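Local coordinates for coat protein (Papaya mosaic virus, PDB 4DOX), which forms the capsid of a flexible filamentous plant virus, where its copies probably assemble helically around the RNA genome, at residues A[67-72]-A[116-121]; A[130-133]-A[138-141]; A[146-151]-A[166-171]. All coordinates share one frame; numbering follows the deposited sequence.

Interaction 1 of 3, residues A[67-72]-A[116-121]; sequences CYDNGS and NLRTDK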
ATOM      1  N   CYS A  67      -7.635   0.233  -6.117  1.00 25.92           N
ATOM      2  CA  CYS A  67      -6.981  -1.093  -6.054  1.00 26.71           C
ATOM      3  C   CYS A  67      -7.646  -2.045  -5.081  1.00 27.62           C
ATOM      4  O   CYS A  67      -7.663  -3.273  -5.321  1.00 28.65           O
ATOM      5  CB  CYS A  67      -5.500  -0.958  -5.756  1.00 25.48           C
ATOM      6  SG  CYS A  67      -4.667  -0.237  -7.200  1.00 29.06           S
ATOM      7  N   TYR A  68      -8.230  -1.475  -4.017  1.00 27.30           N
ATOM      8  CA  TYR A  68      -9.075  -2.224  -3.088  1.00 27.95           C
ATOM      9  C   TYR A  68     -10.191  -2.989  -3.814  1.00 29.18           C
ATOM     10  O   TYR A  68     -10.488  -4.137  -3.427  1.00 30.05           O
ATOM     11  CB  TYR A  68      -9.649  -1.297  -2.018  1.00 27.95           C
ATOM     12  CG  TYR A  68     -10.457  -1.972  -0.930  1.00 28.16           C
ATOM     13  CD1 TYR A  68      -9.846  -2.367   0.266  1.00 28.94           C
ATOM     14  CD2 TYR A  68     -11.832  -2.173  -1.080  1.00 27.39           C
ATOM     15  CE1 TYR A  68     -10.582  -2.962   1.301  1.00 31.71           C
ATOM     16  CE2 TYR A  68     -12.590  -2.763  -0.078  1.00 30.50           C
ATOM     17  CZ  TYR A  68     -11.982  -3.168   1.133  1.00 34.43           C
ATOM     18  OH  TYR A  68     -12.743  -3.788   2.160  1.00 32.97           O
ATOM     19  N   ASP A  69     -10.782  -2.386  -4.867  1.00 28.99           N
ATOM     20  CA  ASP A  69     -11.846  -3.066  -5.671  1.00 29.83           C
ATOM     21  C   ASP A  69     -11.250  -3.888  -6.826  1.00 30.18           C
ATOM     22  O   ASP A  69     -11.620  -5.044  -7.055  1.00 30.18           O
ATOM     23  CB  ASP A  69     -12.948  -2.089  -6.151  1.00 28.37           C
ATOM     24  CG  ASP A  69     -13.695  -1.404  -4.972  1.00 31.42           C
ATOM     25  OD1 ASP A  69     -14.241  -2.143  -4.108  1.00 32.49           O
ATOM     26  OD2 ASP A  69     -13.719  -0.123  -4.877  1.00 29.87           O
ATOM     27  N   ASN A  70     -10.281  -3.293  -7.512  1.00 30.52           N
ATOM     28  CA  ASN A  70      -9.862  -3.791  -8.826  1.00 31.16           C
ATOM     29  C   ASN A  70      -8.563  -4.609  -8.892  1.00 31.66           C
ATOM     30  O   ASN A  70      -8.291  -5.202  -9.908  1.00 32.02           O
ATOM     31  CB  ASN A  70      -9.820  -2.631  -9.812  1.00 31.22           C
ATOM     32  CG  ASN A  70     -11.194  -1.957  -9.989  1.00 31.58           C
ATOM     33  OD1 ASN A  70     -12.102  -2.527 -10.598  1.00 33.35           O
ATOM     34  ND2 ASN A  70     -11.342  -0.746  -9.455  1.00 30.45           N
ATOM     35  N   GLY A  71      -7.782  -4.675  -7.810  1.00 31.71           N
ATOM     36  CA  GLY A  71      -6.474  -5.312  -7.882  1.00 32.15           C
ATOM     37  C   GLY A  71      -5.356  -4.289  -7.970  1.00 31.92           C
ATOM     38  O   GLY A  71      -5.581  -3.148  -8.349  1.00 31.95           O
ATOM     39  N   SER A  72      -4.151  -4.692  -7.585  1.00 32.41           N
ATOM     40  CA  SER A  72      -2.986  -3.790  -7.508  1.00 31.29           C
ATOM     41  C   SER A  72      -1.821  -4.435  -8.268  1.00 32.78           C
ATOM     42  O   SER A  72      -0.665  -4.087  -8.091  1.00 32.05           O
ATOM     43  CB  SER A  72      -2.612  -3.508  -6.034  1.00 30.03           C
ATOM     44  OG  SER A  72      -2.203  -4.693  -5.374  1.00 25.06           O
ATOM     45  N   ASN A 116      -9.593   0.772   7.511  1.00 33.08           N
ATOM     46  CA  ASN A 116     -10.501   1.549   8.353  1.00 34.92           C
ATOM     47  C   ASN A 116     -11.589   2.197   7.546  1.00 35.03           C
ATOM     48  O   ASN A 116     -12.690   2.408   8.033  1.00 36.25           O
ATOM     49  CB  ASN A 116      -9.756   2.635   9.131  1.00 35.43           C
ATOM     50  CG  ASN A 116      -9.205   2.137  10.450  1.00 37.00           C
ATOM     51  OD1 ASN A 116      -8.824   0.950  10.585  1.00 37.43           O
ATOM     52  ND2 ASN A 116      -9.151   3.037  11.434  1.00 36.42           N
ATOM     53  N   LEU A 117     -11.279   2.513   6.297  1.00 34.26           N
ATOM     54  CA  LEU A 117     -12.236   3.222   5.468  1.00 34.66           C
ATOM     55  C   LEU A 117     -13.368   2.358   4.902  1.00 35.40           C
ATOM     56  O   LEU A 117     -14.495   2.836   4.758  1.00 36.69           O
ATOM     57  CB  LEU A 117     -11.513   3.967   4.355  1.00 33.18           C
ATOM     58  CG  LEU A 117     -10.812   5.193   4.925  1.00 33.10           C
ATOM     59  CD1 LEU A 117      -9.811   5.703   3.922  1.00 32.45           C
ATOM     60  CD2 LEU A 117     -11.845   6.233   5.243  1.00 33.52           C
ATOM     61  N   ARG A 118     -13.077   1.091   4.608  1.00 34.80           N
ATOM     62  CA  ARG A 118     -14.021   0.246   3.907  1.00 34.83           C
ATOM     63  C   ARG A 118     -14.554  -0.923   4.739  1.00 36.20           C
ATOM     64  O   ARG A 118     -15.695  -1.348   4.509  1.00 37.78           O
ATOM     65  CB  ARG A 118     -13.392  -0.276   2.623  1.00 34.07           C
ATOM     66  CG  ARG A 118     -12.815   0.810   1.700  1.00 33.25           C
ATOM     67  CD  ARG A 118     -13.815   1.292   0.718  1.00 32.97           C
ATOM     68  NE  ARG A 118     -14.496   0.181   0.038  1.00 31.81           N
ATOM     69  CZ  ARG A 118     -14.427  -0.073  -1.270  1.00 30.14           C
ATOM     70  NH1 ARG A 118     -13.698   0.704  -2.083  1.00 25.57           N
ATOM     71  NH2 ARG A 118     -15.097  -1.117  -1.770  1.00 30.44           N
ATOM     72  N   THR A 119     -13.764  -1.445   5.678  1.00 35.83           N
ATOM     73  CA  THR A 119     -14.166  -2.606   6.474  1.00 37.59           C
ATOM     74  C   THR A 119     -15.480  -2.390   7.277  1.00 40.75           C
ATOM     75  O   THR A 119     -15.666  -1.337   7.906  1.00 41.14           O
ATOM     76  CB  THR A 119     -13.045  -3.017   7.394  1.00 37.11           C
ATOM     77  OG1 THR A 119     -11.895  -3.272   6.595  1.00 34.59           O
ATOM     78  CG2 THR A 119     -13.393  -4.254   8.210  1.00 37.56           C
ATOM     79  N   ASP A 120     -16.374  -3.393   7.214  1.00 43.03           N
ATOM     80  CA  ASP A 120     -17.769  -3.342   7.725  1.00 46.07           C
ATOM     81  C   ASP A 120     -18.623  -2.169   7.178  1.00 46.70           C
ATOM     82  O   ASP A 120     -19.695  -1.883   7.724  1.00 48.09           O
ATOM     83  CB  ASP A 120     -17.834  -3.406   9.276  1.00 47.51           C
ATOM     84  CG  ASP A 120     -17.068  -4.595   9.862  1.00 48.34           C
ATOM     85  OD1 ASP A 120     -16.947  -5.647   9.203  1.00 46.63           O
ATOM     86  OD2 ASP A 120     -16.591  -4.473  11.009  1.00 51.42           O
ATOM     87  N   LYS A 121     -18.153  -1.527   6.098  1.00 46.14           N
ATOM     88  CA  LYS A 121     -18.903  -0.470   5.389  1.00 46.94           C
ATOM     89  C   LYS A 121     -19.180  -0.741   3.907  1.00 46.15           C
ATOM     90  O   LYS A 121     -20.342  -0.750   3.520  1.00 47.31           O
ATOM     91  CB  LYS A 121     -18.237   0.887   5.548  1.00 47.09           C
ATOM     92  CG  LYS A 121     -18.337   1.442   6.945  1.00 50.53           C
ATOM     93  CD  LYS A 121     -17.292   2.538   7.134  1.00 54.04           C
ATOM     94  CE  LYS A 121     -16.934   2.666   8.615  1.00 59.99           C
ATOM     95  NZ  LYS A 121     -17.676   3.754   9.329  1.00 64.23           N
TER
HETATM   96  O   HOH W   1     -11.560  -4.680   4.136  1.00 14.34           O
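Arg118 meets both Tyr68 and Asp69, and its side chain shows how one arginine can combine ionic and apolar contacts. The ionic part is an end-on, two-pronged salt bridge. Arg118 NH2 lies 2.7 Å from Asp69 OD1, using the syn lone pair of that oxygen, while Arg118 NH1 donates to Asp69 OD2 over 2.9 Å in a nearly straight bond (171° at the hydrogen). The match is not flat: carboxylate and guanidinium planes are 40° apart, and OD2 lies in the guanidinium plane whereas OD1 is tilted from it. Each prong has a further partner, Asn65 OD1 for Arg118 NH1 and Ala125 N for Asp69 OD1, and Arg118 NE donates to Met122 O; together these bonds probably restrict rotation of the guanidinium.

The apolar part runs over the tyrosine. Arg118 CG makes a CH-pi contact 4.1 Å from the centroid of the Tyr68 ring, and Arg118 CB lies 3.5 Å from Tyr68 CZ. Bends at chi2 and chi3 then carry the arginine along the ring from its hydroxyl end, with the guanidinium tilted against the ring rather than stacked flat on it. Tyr68 CD2 comes over one face of the guanidinium, 3.3 Å from Arg118 CZ. The tyrosine reaches across because its CG stands anti to the backbone N (chi1 -175°).

A water completes the set. It sits at the ring edge, 2.5 Å from Tyr68 OH, and donates to Thr119 OG1 at 2.9 Å; the threonine hydroxyl is also bonded to Trp115 O.

The contact thus joins the C-terminal ends of helix 56-70 and helix 111-118, with Pro124 and Phe138 from loops packing on Tyr68 and helix 103-108 touching 67-72 at Cys67.

Interaction 2 of 3, residues A[130-133]-A[138-141]; sequences SGYK and FAAF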
ATOM      1  N   SER A 130     -14.406 -13.413  -6.759  1.00 52.63           N
ATOM      2  CA  SER A 130     -13.208 -14.102  -6.241  1.00 53.67           C
ATOM      3  C   SER A 130     -13.703 -15.225  -5.323  1.00 56.37           C
ATOM      4  O   SER A 130     -14.917 -15.509  -5.242  1.00 58.91           O
ATOM      5  CB  SER A 130     -12.263 -13.148  -5.515  1.00 51.96           C
ATOM      6  OG  SER A 130     -11.991 -11.977  -6.277  1.00 48.77           O
ATOM      7  N   GLY A 131     -12.845 -15.919  -4.621  1.00 56.65           N
ATOM      8  CA  GLY A 131     -13.457 -17.099  -4.000  1.00 59.69           C
ATOM      9  C   GLY A 131     -14.273 -16.988  -2.717  1.00 60.17           C
ATOM     10  O   GLY A 131     -14.494 -18.016  -2.072  1.00 62.51           O
ATOM     11  N   TYR A 132     -14.721 -15.792  -2.317  1.00 58.33           N
ATOM     12  CA  TYR A 132     -14.868 -15.562  -0.865  1.00 57.85           C
ATOM     13  C   TYR A 132     -16.222 -15.804  -0.280  1.00 59.23           C
ATOM     14  O   TYR A 132     -17.231 -15.495  -0.896  1.00 59.13           O
ATOM     15  CB  TYR A 132     -14.392 -14.166  -0.459  1.00 55.52           C
ATOM     16  CG  TYR A 132     -12.893 -13.944  -0.461  1.00 52.94           C
ATOM     17  CD1 TYR A 132     -12.212 -13.644   0.712  1.00 52.46           C
ATOM     18  CD2 TYR A 132     -12.162 -13.977  -1.647  1.00 52.06           C
ATOM     19  CE1 TYR A 132     -10.806 -13.409   0.709  1.00 51.30           C
ATOM     20  CE2 TYR A 132     -10.779 -13.735  -1.674  1.00 50.12           C
ATOM     21  CZ  TYR A 132     -10.104 -13.458  -0.502  1.00 51.45           C
ATOM     22  OH  TYR A 132      -8.735 -13.250  -0.554  1.00 50.55           O
ATOM     23  N   LYS A 133     -16.230 -16.351   0.927  1.00 61.05           N
ATOM     24  CA  LYS A 133     -17.463 -16.524   1.687  1.00 63.78           C
ATOM     25  C   LYS A 133     -17.862 -15.160   2.157  1.00 61.64           C
ATOM     26  O   LYS A 133     -17.027 -14.326   2.341  1.00 59.69           O
ATOM     27  CB  LYS A 133     -17.272 -17.450   2.901  1.00 66.35           C
ATOM     28  CG  LYS A 133     -17.363 -18.949   2.609  1.00 71.95           C
ATOM     29  CD  LYS A 133     -16.383 -19.797   3.496  1.00 78.74           C
ATOM     30  CE  LYS A 133     -17.014 -20.372   4.794  1.00 82.32           C
ATOM     31  NZ  LYS A 133     -16.001 -20.621   5.879  1.00 82.99           N
ATOM     32  N   PHE A 138     -14.240  -9.023   3.631  1.00 41.48           N
ATOM     33  CA  PHE A 138     -13.450  -7.832   3.860  1.00 38.69           C
ATOM     34  C   PHE A 138     -11.975  -8.126   3.760  1.00 37.11           C
ATOM     35  O   PHE A 138     -11.158  -7.248   3.908  1.00 34.88           O
ATOM     36  CB  PHE A 138     -13.856  -7.179   5.179  1.00 39.10           C
ATOM     37  CG  PHE A 138     -15.172  -6.508   5.101  1.00 40.13           C
ATOM     38  CD1 PHE A 138     -16.309  -7.046   5.713  1.00 41.25           C
ATOM     39  CD2 PHE A 138     -15.305  -5.362   4.337  1.00 38.17           C
ATOM     40  CE1 PHE A 138     -17.543  -6.416   5.582  1.00 41.01           C
ATOM     41  CE2 PHE A 138     -16.524  -4.738   4.200  1.00 38.52           C
ATOM     42  CZ  PHE A 138     -17.646  -5.261   4.830  1.00 39.59           C
ATOM     43  N   ALA A 139     -11.673  -9.384   3.468  1.00 37.02           N
ATOM     44  CA  ALA A 139     -10.329  -9.869   3.244  1.00 35.89           C
ATOM     45  C   ALA A 139      -9.997  -9.946   1.746  1.00 35.00           C
ATOM     46  O   ALA A 139      -8.875 -10.249   1.369  1.00 32.99           O
ATOM     47  CB  ALA A 139     -10.205 -11.213   3.866  1.00 37.63           C
ATOM     48  N   ALA A 140     -10.988  -9.678   0.889  1.00 35.84           N
ATOM     49  CA  ALA A 140     -10.833 -10.017  -0.558  1.00 36.09           C
ATOM     50  C   ALA A 140     -10.152  -8.895  -1.371  1.00 34.28           C
ATOM     51  O   ALA A 140     -10.655  -8.479  -2.435  1.00 34.14           O
ATOM     52  CB  ALA A 140     -12.165 -10.475  -1.193  1.00 35.60           C
ATOM     53  N   PHE A 141      -9.049  -8.384  -0.836  1.00 32.18           N
ATOM     54  CA  PHE A 141      -8.198  -7.523  -1.621  1.00 30.79           C
ATOM     55  C   PHE A 141      -6.787  -8.025  -1.569  1.00 31.44           C
ATOM     56  O   PHE A 141      -6.378  -8.686  -0.584  1.00 32.18           O
ATOM     57  CB  PHE A 141      -8.314  -6.033  -1.271  1.00 29.61           C
ATOM     58  CG  PHE A 141      -8.007  -5.672   0.161  1.00 28.03           C
ATOM     59  CD1 PHE A 141      -6.907  -4.864   0.460  1.00 25.66           C
ATOM     60  CD2 PHE A 141      -8.871  -6.045   1.213  1.00 27.10           C
ATOM     61  CE1 PHE A 141      -6.631  -4.505   1.813  1.00 24.50           C
ATOM     62  CE2 PHE A 141      -8.605  -5.682   2.531  1.00 23.89           C
ATOM     63  CZ  PHE A 141      -7.496  -4.911   2.835  1.00 23.48           C
TER
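This is a buried CH-pi and van der Waals contact inside the long loop between helix 111-118 and helix 165-172, in which Tyr132 packs against Ala139 and Ala140 a few residues further on. The methyl of Ala140 stands almost squarely over the ring: its CB is 3.4 Å from the centroid of the Tyr132 ring, 5° off the normal. Ala140 CA leans over the same face toward the phenolic end, 3.5 Å from Tyr132 CZ, so backbone and methyl together cover one face of the ring. Ala139 adds a looser touch, with its CB 3.9 Å from Tyr132 CE1.

Segment 138-141 turns just where the ring meets it. Ala140 is the centre of an inverse gamma turn, closed by a weak bond of 2.9 Å from Phe141 N to Ala139 O, and its methyl is directed at the tyrosine. On the side of 130-133, a chi1 of -73° turns the Tyr132 ring away from the carbonyl side and onto Ala140.

Helix 165-172 borders the contact, touching Tyr132 through Ala170 and Ala139 through Glu167.

Interaction 3 of 3, residues A[146-151]-A[166-171]; sequences GVENPA and EERIAN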
ATOM      1  N   GLY A 146      -1.085  -6.203   4.257  1.00 32.27           N
ATOM      2  CA  GLY A 146      -0.518  -4.944   4.708  1.00 31.48           C
ATOM      3  C   GLY A 146      -1.226  -4.434   5.944  1.00 31.73           C
ATOM      4  O   GLY A 146      -0.666  -3.587   6.666  1.00 31.69           O
ATOM      5  N   VAL A 147      -2.443  -4.940   6.200  1.00 31.48           N
ATOM      6  CA  VAL A 147      -3.297  -4.380   7.271  1.00 32.02           C
ATOM      7  C   VAL A 147      -2.656  -4.432   8.671  1.00 33.41           C
ATOM      8  O   VAL A 147      -2.719  -3.458   9.455  1.00 32.52           O
ATOM      9  CB  VAL A 147      -4.686  -5.018   7.318  1.00 32.34           C
ATOM     10  CG1 VAL A 147      -5.430  -4.601   8.579  1.00 32.32           C
ATOM     11  CG2 VAL A 147      -5.513  -4.632   6.080  1.00 31.70           C
ATOM     12  N   GLU A 148      -2.033  -5.570   8.968  1.00 34.64           N
ATOM     13  CA  GLU A 148      -1.417  -5.752  10.260  1.00 36.23           C
ATOM     14  C   GLU A 148       0.085  -5.557  10.203  1.00 35.56           C
ATOM     15  O   GLU A 148       0.775  -5.959  11.126  1.00 36.59           O
ATOM     16  CB  GLU A 148      -1.790  -7.112  10.858  1.00 37.91           C
ATOM     17  CG  GLU A 148      -3.294  -7.269  11.146  1.00 41.54           C
ATOM     18  CD  GLU A 148      -3.690  -8.649  11.757  1.00 47.51           C
ATOM     19  OE1 GLU A 148      -3.490  -9.727  11.129  1.00 49.42           O
ATOM     20  OE2 GLU A 148      -4.253  -8.644  12.873  1.00 50.68           O
ATOM     21  N   ASN A 149       0.590  -4.934   9.139  1.00 33.81           N
ATOM     22  CA  ASN A 149       1.992  -4.581   9.093  1.00 33.47           C
ATOM     23  C   ASN A 149       2.269  -3.269   9.859  1.00 34.22           C
ATOM     24  O   ASN A 149       1.772  -2.189   9.484  1.00 35.28           O
ATOM     25  CB  ASN A 149       2.432  -4.477   7.652  1.00 32.56           C
ATOM     26  CG  ASN A 149       3.931  -4.559   7.492  1.00 32.40           C
ATOM     27  OD1 ASN A 149       4.676  -3.815   8.133  1.00 32.58           O
ATOM     28  ND2 ASN A 149       4.381  -5.452   6.644  1.00 29.13           N
ATOM     29  N   PRO A 150       3.052  -3.339  10.942  1.00 34.56           N
ATOM     30  CA  PRO A 150       3.335  -2.114  11.735  1.00 34.22           C
ATOM     31  C   PRO A 150       4.147  -1.018  11.003  1.00 33.51           C
ATOM     32  O   PRO A 150       4.149   0.141  11.436  1.00 33.62           O
ATOM     33  CB  PRO A 150       4.125  -2.654  12.929  1.00 35.48           C
ATOM     34  CG  PRO A 150       4.715  -3.972  12.424  1.00 35.39           C
ATOM     35  CD  PRO A 150       3.737  -4.538  11.467  1.00 34.80           C
ATOM     36  N   ALA A 151       4.839  -1.387   9.922  1.00 32.73           N
ATOM     37  CA  ALA A 151       5.616  -0.447   9.100  1.00 31.81           C
ATOM     38  C   ALA A 151       4.722   0.242   8.019  1.00 31.57           C
ATOM     39  O   ALA A 151       5.046   1.336   7.522  1.00 31.22           O
ATOM     40  CB  ALA A 151       6.787  -1.165   8.468  1.00 30.76           C
ATOM     41  N   GLU A 166     -10.737 -16.070  10.447  1.00 56.84           N
ATOM     42  CA  GLU A 166     -11.371 -16.470   9.194  1.00 56.76           C
ATOM     43  C   GLU A 166     -10.938 -15.576   8.024  1.00 54.16           C
ATOM     44  O   GLU A 166     -10.587 -16.065   6.952  1.00 53.77           O
ATOM     45  CB  GLU A 166     -12.897 -16.510   9.302  1.00 58.07           C
ATOM     46  CG  GLU A 166     -13.531 -17.008   8.022  1.00 60.62           C
ATOM     47  CD  GLU A 166     -15.039 -16.860   7.972  1.00 65.83           C
ATOM     48  OE1 GLU A 166     -15.599 -16.250   8.908  1.00 69.10           O
ATOM     49  OE2 GLU A 166     -15.666 -17.356   6.996  1.00 65.83           O
ATOM     50  N   GLU A 167     -10.972 -14.266   8.229  1.00 52.72           N
ATOM     51  CA  GLU A 167     -10.436 -13.322   7.245  1.00 49.92           C
ATOM     52  C   GLU A 167      -8.966 -13.582   6.925  1.00 49.56           C
ATOM     53  O   GLU A 167      -8.618 -13.652   5.741  1.00 48.61           O
ATOM     54  CB  GLU A 167     -10.688 -11.870   7.652  1.00 47.91           C
ATOM     55  CG  GLU A 167     -12.147 -11.472   7.496  1.00 47.17           C
ATOM     56  CD  GLU A 167     -12.521 -10.226   8.283  1.00 46.34           C
ATOM     57  OE1 GLU A 167     -11.807  -9.867   9.243  1.00 46.44           O
ATOM     58  OE2 GLU A 167     -13.549  -9.610   7.965  1.00 44.99           O
ATOM     59  N   ARG A 168      -8.113 -13.749   7.946  1.00 50.55           N
ATOM     60  CA  ARG A 168      -6.667 -13.995   7.714  1.00 51.26           C
ATOM     61  C   ARG A 168      -6.497 -15.242   6.862  1.00 53.33           C
ATOM     62  O   ARG A 168      -5.801 -15.211   5.852  1.00 52.76           O
ATOM     63  CB  ARG A 168      -5.838 -14.099   9.017  1.00 51.50           C
ATOM     64  CG  ARG A 168      -5.703 -12.753   9.787  1.00 51.68           C
ATOM     65  CD  ARG A 168      -4.613 -12.690  10.898  1.00 51.08           C
ATOM     66  NE  ARG A 168      -5.199 -13.084  12.170  1.00 54.40           N
ATOM     67  CZ  ARG A 168      -5.645 -12.260  13.113  1.00 54.63           C
ATOM     68  NH1 ARG A 168      -5.539 -10.938  12.979  1.00 52.91           N
ATOM     69  NH2 ARG A 168      -6.182 -12.777  14.213  1.00 55.64           N
ATOM     70  N   ILE A 169      -7.185 -16.316   7.253  1.00 56.47           N
ATOM     71  CA  ILE A 169      -7.098 -17.594   6.558  1.00 59.07           C
ATOM     72  C   ILE A 169      -7.622 -17.470   5.151  1.00 59.11           C
ATOM     73  O   ILE A 169      -7.007 -17.993   4.223  1.00 60.22           O
ATOM     74  CB  ILE A 169      -7.807 -18.752   7.344  1.00 61.71           C
ATOM     75  CG1 ILE A 169      -6.802 -19.401   8.281  1.00 63.01           C
ATOM     76  CG2 ILE A 169      -8.399 -19.850   6.415  1.00 62.90           C
ATOM     77  CD1 ILE A 169      -7.412 -19.897   9.575  1.00 67.85           C
ATOM     78  N   ALA A 170      -8.743 -16.773   4.979  1.00 58.99           N
ATOM     79  CA  ALA A 170      -9.383 -16.735   3.668  1.00 58.90           C
ATOM     80  C   ALA A 170      -8.471 -16.091   2.645  1.00 57.57           C
ATOM     81  O   ALA A 170      -8.545 -16.450   1.472  1.00 58.62           O
ATOM     82  CB  ALA A 170     -10.742 -16.034   3.715  1.00 58.48           C
ATOM     83  N   ASN A 171      -7.608 -15.168   3.083  1.00 43.33           N
ATOM     84  CA  ASN A 171      -6.801 -14.390   2.154  1.00 43.02           C
ATOM     85  C   ASN A 171      -5.499 -15.100   1.861  1.00 44.44           C
ATOM     86  O   ASN A 171      -4.993 -15.029   0.747  1.00 44.08           O
ATOM     87  CB  ASN A 171      -6.559 -12.965   2.688  1.00 41.67           C
ATOM     88  CG  ASN A 171      -5.710 -12.074   1.716  1.00 39.11           C
ATOM     89  OD1 ASN A 171      -6.230 -11.486   0.753  1.00 35.10           O
ATOM     90  ND2 ASN A 171      -4.413 -11.955   2.008  1.00 35.65           N
TER
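Glu148 and Arg168 carry this contact alone, a single charged pair spanning from a turn to a helix. The ionic interaction is centred on one nitrogen, NH1 of Arg168, which lies 2.6 Å from Glu148 OE2 and donates a hydrogen bond to Glu148 OE1 at 3.0 Å, with an angle of 152° at the hydrogen. Both carboxylate oxygens are therefore gathered round the same end of the guanidinium, unlike a two-nitrogen clasp in which each oxygen has its own donor. OE1 is met on its syn side and is tilted from the guanidinium plane, although the planes of the two flat groups diverge by a mere 3°. Glu148 OE1 also lies near Arg168 CD.

The two chains approach each other roughly perpendicular. Glu148 is extended beyond CG (chi2 -180°), whereas Arg168, standing on helix 165-172, bends at chi3, which swings its tip toward the glutamate. A weak bond from Arg168 NE to Gln165 OE1 gives the guanidinium a second partner.

Local hydrogen bonds define the turn that carries Glu148. Gly146 to Asn149 form a type I beta turn, closed by Asn149 N donating to Gly146 O over 3.1 Å. Directly after it, Asn149 OD1 accepts from Ala151 N at 3.0 Å, in the carbonyl plane, making an Asx turn across Pro150.

Pro163 packs on the glutamate. The whole is a surface salt bridge tying a beta turn to helix 165-172, the last helix of the modelled chain.

The three contacts follow one another in series along the chain and lie close together in space. Interactions 1 and 2, with centres about 11 Å apart, touch directly: the Phe138 ring packs against the end of helix 111-118 and the residues after it, its CZ 3.3 Å from Asp120 N, and Phe141 CD2 lies 3.5 Å from Tyr68 CE1. Interaction 2 also borders interaction 3, whose centre is about 12 Å away, through a long, weak ion pair of 3.5 Å between Lys133 NZ and Glu166 OE2. Interactions 1 and 3 do not touch, their nearest atoms being about 5 Å apart. The contact of 130-133 with 138-141 thus lies against both the paired helix ends and the final helix.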